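PDB 2FJC: antigen TpF1 from Treponema pallidum, which binds ferric iron as a mini-ferritin of the Dps family and probably oxidises and stores iron within a hollow shell of identical subunits. Local coordinates for residues L25-H36 against L51-F62. Sequence-based numbering, arbitrary orientation.
Sequences LGVLYIKLHNYH and LEEYYVSVTEAF. With FE (Fe (III) ion), chain S.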
loop_
_atom_site.group_PDB
_atom_site.type_symbol
_atom_site.label_atom_id
_atom_site.label_comp_id
_atom_site.label_asym_id
_atom_site.label_seq_id
_atom_site.Cartn_x
_atom_site.Cartn_y
_atom_site.Cartn_z
ATOM N N LEU B 25 -5.848 -33.122 -5.784
ATOM C CA LEU B 25 -5.443 -31.729 -5.915
ATOM C C LEU B 25 -4.048 -31.674 -6.525
ATOM O O LEU B 25 -3.783 -30.859 -7.412
ATOM C CB LEU B 25 -5.433 -31.034 -4.548
ATOM C CG LEU B 25 -6.634 -30.176 -4.123
ATOM C CD1 LEU B 25 -7.805 -30.323 -5.076
ATOM C CD2 LEU B 25 -7.036 -30.569 -2.717
ATOM N N GLY B 26 -3.165 -32.549 -6.047
ATOM C CA GLY B 26 -1.808 -32.586 -6.562
ATOM C C GLY B 26 -1.808 -32.844 -8.055
ATOM O O GLY B 26 -1.129 -32.158 -8.821
ATOM N N VAL B 27 -2.588 -33.836 -8.474
ATOM C CA VAL B 27 -2.679 -34.184 -9.881
ATOM C C VAL B 27 -3.292 -33.037 -10.691
ATOM O O VAL B 27 -2.815 -32.709 -11.772
ATOM C CB VAL B 27 -3.521 -35.473 -10.073
ATOM C CG1 VAL B 27 -3.796 -35.702 -11.541
ATOM C CG2 VAL B 27 -2.766 -36.674 -9.500
ATOM N N LEU B 28 -4.341 -32.423 -10.157
ATOM C CA LEU B 28 -5.005 -31.323 -10.842
ATOM C C LEU B 28 -4.058 -30.144 -11.023
ATOM O O LEU B 28 -4.089 -29.459 -12.047
ATOM C CB LEU B 28 -6.205 -30.850 -10.039
ATOM C CG LEU B 28 -7.475 -30.540 -10.814
ATOM C CD1 LEU B 28 -8.336 -29.653 -9.949
ATOM C CD2 LEU B 28 -7.163 -29.878 -12.141
ATOM N N TYR B 29 -3.237 -29.904 -10.008
ATOM C CA TYR B 29 -2.284 -28.813 -10.020
ATOM C C TYR B 29 -1.420 -28.854 -11.269
ATOM O O TYR B 29 -1.246 -27.847 -11.959
ATOM C CB TYR B 29 -1.388 -28.882 -8.787
ATOM C CG TYR B 29 -0.372 -27.765 -8.713
ATOM C CD1 TYR B 29 -0.769 -26.445 -8.502
ATOM C CD2 TYR B 29 0.991 -28.028 -8.848
ATOM C CE1 TYR B 29 0.167 -25.412 -8.424
ATOM C CE2 TYR B 29 1.939 -27.006 -8.772
ATOM C CZ TYR B 29 1.523 -25.701 -8.560
ATOM O OH TYR B 29 2.461 -24.696 -8.494
ATOM N N ILE B 30 -0.880 -30.026 -11.562
ATOM C CA ILE B 30 -0.037 -30.177 -12.721
ATOM C C ILE B 30 -0.847 -30.220 -14.012
ATOM O O ILE B 30 -0.405 -29.718 -15.047
ATOM C CB ILE B 30 0.846 -31.416 -12.557
ATOM C CG1 ILE B 30 1.908 -31.096 -11.502
ATOM C CG2 ILE B 30 1.488 -31.809 -13.885
ATOM C CD1 ILE B 30 2.780 -32.260 -11.159
ATOM N N LYS B 31 -2.043 -30.788 -13.939
ATOM C CA LYS B 31 -2.905 -30.875 -15.100
ATOM C C LYS B 31 -3.252 -29.463 -15.552
ATOM O O LYS B 31 -3.284 -29.171 -16.747
ATOM C CB LYS B 31 -4.168 -31.655 -14.731
ATOM C CG LYS B 31 -5.026 -32.096 -15.896
ATOM C CD LYS B 31 -6.079 -33.102 -15.419
ATOM C CE LYS B 31 -6.992 -33.537 -16.554
ATOM N NZ LYS B 31 -8.014 -34.503 -16.094
ATOM N N LEU B 32 -3.505 -28.583 -14.592
ATOM C CA LEU B 32 -3.855 -27.206 -14.907
ATOM C C LEU B 32 -2.683 -26.498 -15.581
ATOM O O LEU B 32 -2.884 -25.621 -16.420
ATOM C CB LEU B 32 -4.271 -26.459 -13.639
ATOM C CG LEU B 32 -5.643 -26.860 -13.096
ATOM C CD1 LEU B 32 -5.846 -26.272 -11.709
ATOM C CD2 LEU B 32 -6.723 -26.384 -14.061
ATOM N N HIS B 33 -1.460 -26.865 -15.216
ATOM C CA HIS B 33 -0.308 -26.248 -15.851
ATOM C C HIS B 33 -0.284 -26.706 -17.298
ATOM O O HIS B 33 0.027 -25.928 -18.199
ATOM C CB HIS B 33 1.006 -26.644 -15.170
ATOM C CG HIS B 33 1.334 -25.822 -13.963
ATOM N ND1 HIS B 33 0.695 -25.981 -12.752
ATOM C CD2 HIS B 33 2.230 -24.820 -13.785
ATOM C CE1 HIS B 33 1.183 -25.113 -11.882
ATOM N NE2 HIS B 33 2.115 -24.395 -12.484
ATOM N N ASN B 34 -0.624 -27.971 -17.517
ATOM C CA ASN B 34 -0.651 -28.520 -18.859
ATOM C C ASN B 34 -1.529 -27.627 -19.740
ATOM O O ASN B 34 -1.083 -27.159 -20.779
ATOM C CB ASN B 34 -1.210 -29.939 -18.833
ATOM C CG ASN B 34 -0.984 -30.674 -20.134
ATOM O OD1 ASN B 34 -1.241 -30.145 -21.206
ATOM N ND2 ASN B 34 -0.511 -31.903 -20.042
ATOM N N TYR B 35 -2.768 -27.378 -19.325
ATOM C CA TYR B 35 -3.652 -26.528 -20.116
ATOM C C TYR B 35 -3.103 -25.114 -20.187
ATOM O O TYR B 35 -3.157 -24.462 -21.228
ATOM C CB TYR B 35 -5.056 -26.500 -19.518
ATOM C CG TYR B 35 -5.671 -27.873 -19.407
ATOM C CD1 TYR B 35 -5.555 -28.792 -20.452
ATOM C CD2 TYR B 35 -6.362 -28.261 -18.258
ATOM C CE1 TYR B 35 -6.100 -30.050 -20.356
ATOM C CE2 TYR B 35 -6.920 -29.525 -18.155
ATOM C CZ TYR B 35 -6.784 -30.420 -19.207
ATOM O OH TYR B 35 -7.320 -31.688 -19.094
ATOM N N HIS B 36 -2.578 -24.647 -19.066
ATOM C CA HIS B 36 -2.009 -23.315 -18.961
ATOM C C HIS B 36 -0.965 -23.107 -20.056
ATOM O O HIS B 36 -0.907 -22.046 -20.683
ATOM C CB HIS B 36 -1.371 -23.157 -17.568
ATOM C CG HIS B 36 -0.718 -21.829 -17.327
ATOM N ND1 HIS B 36 -1.421 -20.640 -17.300
ATOM C CD2 HIS B 36 0.567 -21.512 -17.033
ATOM C CE1 HIS B 36 -0.599 -19.652 -16.991
ATOM N NE2 HIS B 36 0.613 -20.155 -16.825
ATOM N N LEU B 51 -6.360 -20.094 -15.820
ATOM C CA LEU B 51 -5.802 -21.378 -15.442
ATOM C C LEU B 51 -4.804 -21.224 -14.294
ATOM O O LEU B 51 -4.729 -22.074 -13.396
ATOM C CB LEU B 51 -5.122 -22.025 -16.655
ATOM C CG LEU B 51 -5.883 -23.036 -17.527
ATOM C CD1 LEU B 51 -7.300 -23.257 -17.011
ATOM C CD2 LEU B 51 -5.883 -22.565 -18.963
ATOM N N GLU B 52 -4.031 -20.143 -14.324
ATOM C CA GLU B 52 -3.065 -19.905 -13.266
ATOM C C GLU B 52 -3.811 -19.622 -11.966
ATOM O O GLU B 52 -3.446 -20.136 -10.914
ATOM C CB GLU B 52 -2.147 -18.734 -13.617
ATOM C CG GLU B 52 -1.220 -18.325 -12.482
ATOM C CD GLU B 52 -0.190 -17.285 -12.903
ATOM O OE1 GLU B 52 -0.545 -16.360 -13.665
ATOM O OE2 GLU B 52 0.973 -17.391 -12.459
ATOM N N GLU B 53 -4.854 -18.802 -12.036
ATOM C CA GLU B 53 -5.645 -18.497 -10.845
ATOM C C GLU B 53 -6.102 -19.825 -10.261
ATOM O O GLU B 53 -6.027 -20.043 -9.053
ATOM C CB GLU B 53 -6.878 -17.662 -11.198
ATOM C CG GLU B 53 -6.641 -16.180 -11.347
ATOM C CD GLU B 53 -7.885 -15.439 -11.824
ATOM O OE1 GLU B 53 -8.993 -15.688 -11.274
ATOM O OE2 GLU B 53 -7.748 -14.602 -12.751
ATOM N N TYR B 54 -6.561 -20.716 -11.138
ATOM C CA TYR B 54 -7.033 -22.021 -10.712
ATOM C C TYR B 54 -5.975 -22.854 -10.014
ATOM O O TYR B 54 -6.219 -23.379 -8.923
ATOM C CB TYR B 54 -7.589 -22.823 -11.893
ATOM C CG TYR B 54 -8.938 -22.358 -12.413
ATOM C CD1 TYR B 54 -9.763 -21.519 -11.649
ATOM C CD2 TYR B 54 -9.413 -22.792 -13.654
ATOM C CE1 TYR B 54 -11.024 -21.124 -12.108
ATOM C CE2 TYR B 54 -10.676 -22.408 -14.118
ATOM C CZ TYR B 54 -11.470 -21.577 -13.343
ATOM O OH TYR B 54 -12.709 -21.201 -13.804
ATOM N N TYR B 55 -4.799 -22.996 -10.619
ATOM C CA TYR B 55 -3.811 -23.827 -9.961
ATOM C C TYR B 55 -3.256 -23.200 -8.694
ATOM O O TYR B 55 -2.783 -23.908 -7.812
ATOM C CB TYR B 55 -2.700 -24.288 -10.935
ATOM C CG TYR B 55 -1.740 -23.268 -11.538
ATOM C CD1 TYR B 55 -0.878 -22.517 -10.736
ATOM C CD2 TYR B 55 -1.595 -23.169 -12.929
ATOM C CE1 TYR B 55 0.112 -21.704 -11.301
ATOM C CE2 TYR B 55 -0.617 -22.364 -13.504
ATOM C CZ TYR B 55 0.235 -21.637 -12.687
ATOM O OH TYR B 55 1.225 -20.869 -13.258
ATOM N N VAL B 56 -3.333 -21.879 -8.587
ATOM C CA VAL B 56 -2.872 -21.208 -7.380
ATOM C C VAL B 56 -3.890 -21.573 -6.307
ATOM O O VAL B 56 -3.540 -21.924 -5.185
ATOM C CB VAL B 56 -2.834 -19.658 -7.558
ATOM C CG1 VAL B 56 -2.815 -18.975 -6.195
ATOM C CG2 VAL B 56 -1.594 -19.256 -8.381
ATOM N N SER B 57 -5.160 -21.502 -6.675
ATOM C CA SER B 57 -6.234 -21.833 -5.763
ATOM C C SER B 57 -6.185 -23.321 -5.394
ATOM O O SER B 57 -6.401 -23.703 -4.244
ATOM C CB SER B 57 -7.572 -21.505 -6.406
ATOM O OG SER B 57 -8.634 -22.011 -5.619
ATOM N N VAL B 58 -5.894 -24.161 -6.377
ATOM C CA VAL B 58 -5.821 -25.588 -6.148
ATOM C C VAL B 58 -4.692 -25.939 -5.187
ATOM O O VAL B 58 -4.863 -26.775 -4.292
ATOM C CB VAL B 58 -5.608 -26.355 -7.485
ATOM C CG1 VAL B 58 -5.014 -27.728 -7.221
ATOM C CG2 VAL B 58 -6.936 -26.491 -8.226
ATOM N N THR B 59 -3.538 -25.306 -5.360
ATOM C CA THR B 59 -2.414 -25.621 -4.497
ATOM C C THR B 59 -2.668 -25.096 -3.089
ATOM O O THR B 59 -2.103 -25.592 -2.119
ATOM C CB THR B 59 -1.091 -25.052 -5.053
ATOM O OG1 THR B 59 -0.007 -25.901 -4.646
ATOM C CG2 THR B 59 -0.847 -23.649 -4.544
ATOM N N GLU B 60 -3.532 -24.096 -2.985
ATOM C CA GLU B 60 -3.879 -23.527 -1.695
ATOM C C GLU B 60 -4.702 -24.581 -0.946
ATOM O O GLU B 60 -4.437 -24.884 0.223
ATOM C CB GLU B 60 -4.699 -22.253 -1.898
ATOM C CG GLU B 60 -5.040 -21.489 -0.627
ATOM C CD GLU B 60 -5.967 -20.301 -0.896
ATOM O OE1 GLU B 60 -7.164 -20.531 -1.199
ATOM O OE2 GLU B 60 -5.493 -19.139 -0.814
ATOM N N ALA B 61 -5.704 -25.136 -1.624
ATOM C CA ALA B 61 -6.550 -26.163 -1.028
ATOM C C ALA B 61 -5.692 -27.392 -0.729
ATOM O O ALA B 61 -5.861 -28.064 0.286
ATOM C CB ALA B 61 -7.680 -26.525 -1.975
ATOM N N PHE B 62 -4.769 -27.671 -1.640
ATOM C CA PHE B 62 -3.834 -28.782 -1.519
ATOM C C PHE B 62 -3.131 -28.694 -0.164
ATOM O O PHE B 62 -3.090 -29.660 0.606
ATOM C CB PHE B 62 -2.798 -28.677 -2.648
ATOM C CG PHE B 62 -1.679 -29.677 -2.576
ATOM C CD1 PHE B 62 -1.891 -31.009 -2.908
ATOM C CD2 PHE B 62 -0.390 -29.264 -2.259
ATOM C CE1 PHE B 62 -0.832 -31.924 -2.936
ATOM C CE2 PHE B 62 0.682 -30.159 -2.280
ATOM C CZ PHE B 62 0.462 -31.499 -2.622
HETATM FE FE FE S . 2.994 -19.617 -16.517
#
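Y55 packs its ring against H33 and H36, and following its side chain outward shows how one knob can join a hydrophobic seam to a metal site. Y55 CB rests between Y29 CD1 and L32 CD1, each 3.8 Å away. At chi1 66° CG lies between the backbone N and the carbonyl carbon, which lays one ring face against H33 in a face-to-face stack, the planes 16° apart. H33 CE1 sits over the ring centre, 3.5 Å from Y55 CG, CD1 and CD2 alike, while Y55 CZ comes to 3.3 Å from H33 NE2; E52 CA of its own helix covers the opposite face. H33 ND1 holds the imidazole in place with a nearly straight hydrogen bond of 2.8 Å to Y29 O. Y55 CE2 presents the ring edge to the face of H36 at right angles. Y55 OH ends 3.7 Å from both H33 NE2 and H36 NE2, the latter binding the iron at 2.5 Å; D63 and E67 of the second subunit complete this Dps-type site shared between subunits. Away from the metal, L32 sits knob-into-hole among L51, Y54, Y55 and V58, and V58 among L25, L28, Y29 and L32. The segments run antiparallel at 167°, their axes 9.0 Å apart, in the ferritin-like four-helix bundle. L25 and L28 reach L113 on helix 99-127, while Y54 and A61 lean on helix 130-154.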